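Local coordinates for FAD:protein FMN transferase (Vibrio cholerae, PDB 6NXI) that probably transfers the FMN moiety of FAD, with magnesium as cofactor, onto a threonine hydroxyl of a target flavoprotein, at residues Glu83-Leu95 / Met266-Met278. Numbering follows the deposited sequence.
Sequences EAIRLNGLTEGAL and MTADGLATGLMVM. With MG (magnesium ion), chain C; MG (magnesium ion), chain D; FAD (flavin-adenine dinucleotide), chain B; EDO (1,2-ethanediol), chain E.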
loop_
_atom_site.group_PDB
_atom_site.type_symbol
_atom_site.label_atom_id
_atom_site.label_comp_id
_atom_site.label_asym_id
_atom_site.label_seq_id
_atom_site.Cartn_x
_atom_site.Cartn_y
_atom_site.Cartn_z
ATOM N N GLU A 83 3.059 -5.893 -10.848
ATOM C CA GLU A 83 3.268 -4.489 -10.423
ATOM C C GLU A 83 4.286 -4.521 -9.283
ATOM O O GLU A 83 5.191 -3.723 -9.290
ATOM C CB GLU A 83 1.956 -3.828 -10.042
ATOM C CG GLU A 83 2.149 -2.369 -9.691
ATOM C CD GLU A 83 2.556 -1.429 -10.826
ATOM O OE1 GLU A 83 2.835 -1.900 -11.990
ATOM O OE2 GLU A 83 2.655 -0.204 -10.509
ATOM N N ALA A 84 4.196 -5.468 -8.384
ATOM C CA ALA A 84 5.167 -5.565 -7.278
ATOM C C ALA A 84 6.604 -5.746 -7.810
ATOM O O ALA A 84 7.599 -5.179 -7.222
ATOM C CB ALA A 84 4.816 -6.687 -6.328
ATOM N N ILE A 85 6.742 -6.603 -8.812
ATOM C CA ILE A 85 8.059 -6.846 -9.448
ATOM C C ILE A 85 8.531 -5.583 -10.166
ATOM O O ILE A 85 9.708 -5.227 -9.995
ATOM C CB ILE A 85 8.021 -8.094 -10.337
ATOM C CG1 ILE A 85 7.805 -9.326 -9.464
ATOM C CG2 ILE A 85 9.308 -8.191 -11.141
ATOM C CD1 ILE A 85 7.558 -10.553 -10.249
ATOM N N ARG A 86 7.640 -4.914 -10.905
ATOM C CA ARG A 86 8.022 -3.685 -11.623
ATOM C C ARG A 86 8.513 -2.647 -10.618
ATOM O O ARG A 86 9.538 -1.971 -10.887
ATOM C CB ARG A 86 6.847 -3.118 -12.412
ATOM C CG ARG A 86 7.255 -1.962 -13.304
ATOM C CD ARG A 86 6.061 -1.335 -13.966
ATOM N NE ARG A 86 5.166 -0.553 -13.120
ATOM C CZ ARG A 86 5.300 0.739 -12.896
ATOM N NH1 ARG A 86 6.305 1.392 -13.442
ATOM N NH2 ARG A 86 4.452 1.387 -12.124
ATOM N N LEU A 87 7.803 -2.510 -9.493
ATOM C CA LEU A 87 8.155 -1.465 -8.524
ATOM C C LEU A 87 9.398 -1.876 -7.742
ATOM O O LEU A 87 10.148 -1.001 -7.291
ATOM C CB LEU A 87 6.968 -1.198 -7.595
ATOM C CG LEU A 87 5.747 -0.568 -8.256
ATOM C CD1 LEU A 87 4.637 -0.365 -7.248
ATOM C CD2 LEU A 87 6.085 0.737 -8.933
ATOM N N ASN A 88 9.636 -3.164 -7.615
ATOM C CA ASN A 88 10.926 -3.638 -7.077
ATOM C C ASN A 88 12.063 -3.066 -7.951
ATOM O O ASN A 88 13.022 -2.524 -7.386
ATOM C CB ASN A 88 11.012 -5.160 -6.967
ATOM C CG ASN A 88 12.396 -5.611 -6.559
ATOM O OD1 ASN A 88 13.278 -5.869 -7.422
ATOM N ND2 ASN A 88 12.590 -5.759 -5.245
ATOM N N GLY A 89 12.002 -3.193 -9.283
ATOM C CA GLY A 89 13.061 -2.628 -10.143
ATOM C C GLY A 89 13.177 -1.123 -9.968
ATOM O O GLY A 89 14.283 -0.619 -9.805
ATOM N N LEU A 90 12.036 -0.421 -9.958
ATOM C CA LEU A 90 12.037 1.051 -9.964
ATOM C C LEU A 90 12.629 1.539 -8.644
ATOM O O LEU A 90 13.327 2.523 -8.685
ATOM C CB LEU A 90 10.628 1.576 -10.215
ATOM C CG LEU A 90 10.541 3.085 -10.402
ATOM C CD1 LEU A 90 11.302 3.550 -11.644
ATOM C CD2 LEU A 90 9.086 3.507 -10.464
ATOM N N THR A 91 12.398 0.828 -7.533
ATOM C CA THR A 91 12.875 1.244 -6.210
ATOM C C THR A 91 14.216 0.603 -5.875
ATOM O O THR A 91 14.575 0.617 -4.694
ATOM C CB THR A 91 11.783 1.000 -5.149
ATOM O OG1 THR A 91 11.531 -0.402 -5.050
ATOM C CG2 THR A 91 10.535 1.782 -5.447
ATOM N N GLU A 92 14.961 0.077 -6.863
ATOM C CA GLU A 92 16.336 -0.448 -6.632
ATOM C C GLU A 92 16.275 -1.550 -5.553
ATOM O O GLU A 92 17.213 -1.618 -4.740
ATOM C CB GLU A 92 17.289 0.711 -6.260
ATOM C CG GLU A 92 17.404 1.828 -7.321
ATOM C CD GLU A 92 18.142 3.122 -6.920
ATOM O OE1 GLU A 92 18.666 3.217 -5.763
ATOM O OE2 GLU A 92 18.157 4.079 -7.742
ATOM N N GLY A 93 15.207 -2.365 -5.507
ATOM C CA GLY A 93 15.108 -3.523 -4.584
ATOM C C GLY A 93 14.428 -3.215 -3.254
ATOM O O GLY A 93 14.251 -4.157 -2.438
ATOM N N ALA A 94 14.118 -1.953 -3.001
ATOM C CA ALA A 94 13.553 -1.502 -1.705
ATOM C C ALA A 94 12.172 -2.143 -1.461
ATOM O O ALA A 94 11.900 -2.582 -0.351
ATOM C CB ALA A 94 13.483 0.005 -1.678
ATOM N N LEU A 95 11.275 -2.087 -2.442
ATOM C CA LEU A 95 9.975 -2.761 -2.324
ATOM C C LEU A 95 10.158 -4.202 -2.736
ATOM O O LEU A 95 10.471 -4.461 -3.916
ATOM C CB LEU A 95 8.915 -2.103 -3.196
ATOM C CG LEU A 95 7.507 -2.550 -2.830
ATOM C CD1 LEU A 95 7.039 -1.834 -1.567
ATOM C CD2 LEU A 95 6.506 -2.328 -3.968
ATOM N N MET A 266 -3.118 1.130 -6.400
ATOM C CA MET A 266 -2.136 0.007 -6.302
ATOM C C MET A 266 -0.710 0.559 -6.461
ATOM O O MET A 266 0.216 0.281 -5.612
ATOM C CB MET A 266 -2.413 -1.029 -7.379
ATOM C CG MET A 266 -1.357 -2.076 -7.407
ATOM S SD MET A 266 -1.545 -3.367 -8.640
ATOM C CE MET A 266 -1.562 -2.432 -10.155
ATOM N N THR A 267 -0.480 1.342 -7.494
ATOM C CA THR A 267 0.848 1.890 -7.817
ATOM C C THR A 267 1.272 2.877 -6.738
ATOM O O THR A 267 2.440 2.795 -6.262
ATOM C CB THR A 267 0.853 2.484 -9.215
ATOM O OG1 THR A 267 0.541 1.402 -10.101
ATOM C CG2 THR A 267 2.212 3.072 -9.513
ATOM N N ALA A 268 0.380 3.767 -6.315
ATOM C CA ALA A 268 0.722 4.753 -5.271
ATOM C C ALA A 268 1.102 4.023 -3.985
ATOM O O ALA A 268 2.087 4.430 -3.342
ATOM C CB ALA A 268 -0.370 5.711 -4.985
ATOM N N ASP A 269 0.394 2.940 -3.668
ATOM C CA ASP A 269 0.606 2.153 -2.419
ATOM C C ASP A 269 2.001 1.554 -2.414
ATOM O O ASP A 269 2.735 1.716 -1.396
ATOM C CB ASP A 269 -0.512 1.117 -2.299
ATOM C CG ASP A 269 -0.711 0.504 -0.927
ATOM O OD1 ASP A 269 -0.046 0.979 0.033
ATOM O OD2 ASP A 269 -1.472 -0.494 -0.842
ATOM N N GLY A 270 2.370 0.829 -3.463
ATOM C CA GLY A 270 3.715 0.237 -3.603
ATOM C C GLY A 270 4.787 1.302 -3.545
ATOM O O GLY A 270 5.812 1.100 -2.851
ATOM N N LEU A 271 4.574 2.413 -4.239
ATOM C CA LEU A 271 5.591 3.492 -4.317
ATOM C C LEU A 271 5.834 4.127 -2.961
ATOM O O LEU A 271 7.023 4.327 -2.604
ATOM C CB LEU A 271 5.157 4.539 -5.336
ATOM C CG LEU A 271 5.456 4.131 -6.774
ATOM C CD1 LEU A 271 4.829 5.133 -7.707
ATOM C CD2 LEU A 271 6.942 4.018 -7.054
ATOM N N ALA A 272 4.772 4.377 -2.206
ATOM C CA ALA A 272 4.950 5.087 -0.932
ATOM C C ALA A 272 5.863 4.237 -0.034
ATOM O O ALA A 272 6.774 4.802 0.599
ATOM C CB ALA A 272 3.601 5.359 -0.321
ATOM N N THR A 273 5.625 2.921 0.037
ATOM C CA THR A 273 6.436 2.065 0.939
ATOM C C THR A 273 7.865 1.992 0.361
ATOM O O THR A 273 8.864 2.066 1.108
ATOM C CB THR A 273 5.786 0.685 1.104
ATOM O OG1 THR A 273 4.394 0.803 1.506
ATOM C CG2 THR A 273 6.576 -0.114 2.121
ATOM N N GLY A 274 7.985 1.750 -0.948
ATOM C CA GLY A 274 9.284 1.591 -1.592
ATOM C C GLY A 274 10.147 2.812 -1.438
ATOM O O GLY A 274 11.324 2.675 -1.019
ATOM N N LEU A 275 9.596 3.995 -1.694
ATOM C CA LEU A 275 10.383 5.236 -1.570
ATOM C C LEU A 275 10.761 5.458 -0.086
ATOM O O LEU A 275 11.902 5.898 0.199
ATOM C CB LEU A 275 9.619 6.406 -2.180
ATOM C CG LEU A 275 9.301 6.292 -3.667
ATOM C CD1 LEU A 275 8.539 7.531 -4.115
ATOM C CD2 LEU A 275 10.546 6.134 -4.526
ATOM N N MET A 276 9.887 5.124 0.858
ATOM C CA MET A 276 10.219 5.230 2.310
ATOM C C MET A 276 11.476 4.403 2.650
ATOM O O MET A 276 12.378 4.910 3.336
ATOM C CB MET A 276 9.037 4.804 3.166
ATOM C CG MET A 276 9.312 4.918 4.632
ATOM S SD MET A 276 7.755 5.423 5.452
ATOM C CE MET A 276 8.402 5.392 7.121
ATOM N N VAL A 277 11.559 3.176 2.156
ATOM C CA VAL A 277 12.689 2.249 2.415
ATOM C C VAL A 277 13.946 2.813 1.734
ATOM O O VAL A 277 15.065 2.676 2.303
ATOM C CB VAL A 277 12.377 0.808 1.972
ATOM C CG1 VAL A 277 13.601 -0.072 2.042
ATOM C CG2 VAL A 277 11.209 0.193 2.747
ATOM N N MET A 278 13.800 3.459 0.569
ATOM C CA MET A 278 14.975 4.028 -0.169
ATOM C C MET A 278 15.605 5.174 0.621
ATOM O O MET A 278 16.853 5.330 0.552
ATOM C CB MET A 278 14.572 4.541 -1.557
ATOM C CG MET A 278 14.176 3.456 -2.500
ATOM S SD MET A 278 13.876 4.148 -4.167
ATOM C CE MET A 278 15.528 4.088 -4.843
HETATM MG MG MG C . 2.413 0.281 0.367
HETATM MG MG MG D . -0.373 0.816 2.160
HETATM P PA FAD B . 2.412 -0.174 3.814
HETATM O O1A FAD B . 3.317 0.865 4.374
HETATM O O2A FAD B . 1.619 0.119 2.602
HETATM O O5B FAD B . 3.225 -1.526 3.558
HETATM C C5B FAD B . 3.766 -2.145 4.756
HETATM C C4B FAD B . 3.470 -3.624 4.785
HETATM O O4B FAD B . 4.057 -4.320 3.659
HETATM C C3B FAD B . 4.040 -4.292 6.036
HETATM O O3B FAD B . 3.053 -4.310 7.068
HETATM C C2B FAD B . 4.439 -5.685 5.534
HETATM O O2B FAD B . 3.330 -6.555 5.513
HETATM C C1B FAD B . 4.889 -5.386 4.110
HETATM N N9A FAD B . 6.265 -4.970 3.941
HETATM C C8A FAD B . 7.169 -4.505 4.907
HETATM N N7A FAD B . 8.287 -4.091 4.364
HETATM C C5A FAD B . 8.170 -4.324 3.008
HETATM C C6A FAD B . 9.054 -4.117 1.939
HETATM N N6A FAD B . 10.263 -3.540 2.054
HETATM N N1A FAD B . 8.588 -4.415 0.709
HETATM C C2A FAD B . 7.367 -4.975 0.593
HETATM N N3A FAD B . 6.443 -5.213 1.533
HETATM C C4A FAD B . 6.925 -4.865 2.739
HETATM N N1 FAD B . -4.242 -7.584 8.744
HETATM C C2 FAD B . -4.817 -8.367 9.722
HETATM O O2 FAD B . -4.547 -8.165 10.927
HETATM N N3 FAD B . -5.708 -9.347 9.422
HETATM C C4 FAD B . -6.072 -9.637 8.133
HETATM O O4 FAD B . -6.852 -10.548 7.894
HETATM C C4X FAD B . -5.477 -8.861 7.083
HETATM N N5 FAD B . -5.796 -9.125 5.833
HETATM C C5X FAD B . -5.206 -8.375 4.842
HETATM C C6 FAD B . -5.513 -8.657 3.496
HETATM C C7 FAD B . -4.971 -7.953 2.441
HETATM C C7M FAD B . -5.351 -8.306 1.021
HETATM C C8 FAD B . -4.081 -6.891 2.731
HETATM C C8M FAD B . -3.439 -6.087 1.631
HETATM C C9 FAD B . -3.763 -6.604 4.062
HETATM C C9A FAD B . -4.315 -7.319 5.134
HETATM N N10 FAD B . -3.997 -7.074 6.476
HETATM C C10 FAD B . -4.561 -7.827 7.490
HETATM C "C1'" FAD B . -3.121 -5.937 6.831
HETATM C "C2'" FAD B . -1.671 -6.177 6.609
HETATM O "O2'" FAD B . -1.202 -7.223 7.454
HETATM C "C3'" FAD B . -0.893 -4.891 6.933
HETATM O "O3'" FAD B . -1.014 -4.514 8.287
HETATM C "C4'" FAD B . -1.349 -3.670 6.156
HETATM O "O4'" FAD B . -1.647 -4.053 4.822
HETATM C "C5'" FAD B . -0.340 -2.542 6.237
HETATM O "O5'" FAD B . -0.751 -1.509 5.307
HETATM P P FAD B . -0.056 -0.089 5.375
HETATM O O1P FAD B . 0.057 0.391 6.750
HETATM O O2P FAD B . -0.778 0.662 4.278
HETATM O O3P FAD B . 1.404 -0.552 4.953
HETATM C C1 EDO E . 6.558 5.504 -12.607
HETATM O O1 EDO E . 6.960 4.450 -13.465
HETATM C C2 EDO E . 5.759 5.091 -11.450
HETATM O O2 EDO E . 4.803 4.123 -11.782
HETATM O O HOH W 1 -1.209 -1.319 1.585
HETATM O O HOH W 2 1.010 2.968 1.785
#
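Thr267 OG1 donates to Glu83 OE2 (2.7 Å) where helices 75-90 and 265-278 meet, their local axes 10.1 Å apart and inclined at 36°. Arg86 NH2 reaches the same oxygen from the opposite face of the carboxylate, on its syn side, while Arg86 NE donates to Glu83 OE1; this side-on grip fixes the carboxylate's rotation. Glu83 holds CG anti to the backbone N (chi1 -176°), and a bend at chi2 turns the carboxylate toward Thr267 and Arg86; its CB and CG touch Met266 CE.

Further along, two glycines illustrate packing on bare backbone. Leu87 CD1 rests on Gly270 CA (3.8 Å), whereas at Gly274 the turn after the helix comes in where a side chain would stand, bringing Thr91 CG2 over it and Leu95 CA to 4.5 Å from Gly274 CA. The Leu87 and Leu271 side chains cross at about a right angle, CD2 meeting CD2. Thr91 OG1, between backbone N and carbonyl carbon (chi1 64°), donates to Leu87 O (2.7 Å) and accepts from Leu95 N.

Within the Schellman motif ending helix 75-90, Glu92, salt-bridged to Arg282, meets the Met278 methyl; Ala94 CB sits on Met278 CG (3.6 Å). FAD N6A donates to Ala94 O (3.1 Å). Asp269 OD1 bridges both magnesium ions; Thr273 OG1, hydrogen-bonded to Ser225, binds one, so the pair joins adenine recognition to the metal site. Behind it, helix 265-278 packs on strands 220-225 and 255-262, with helix 280-289 touching Leu90, Leu275 and Met278.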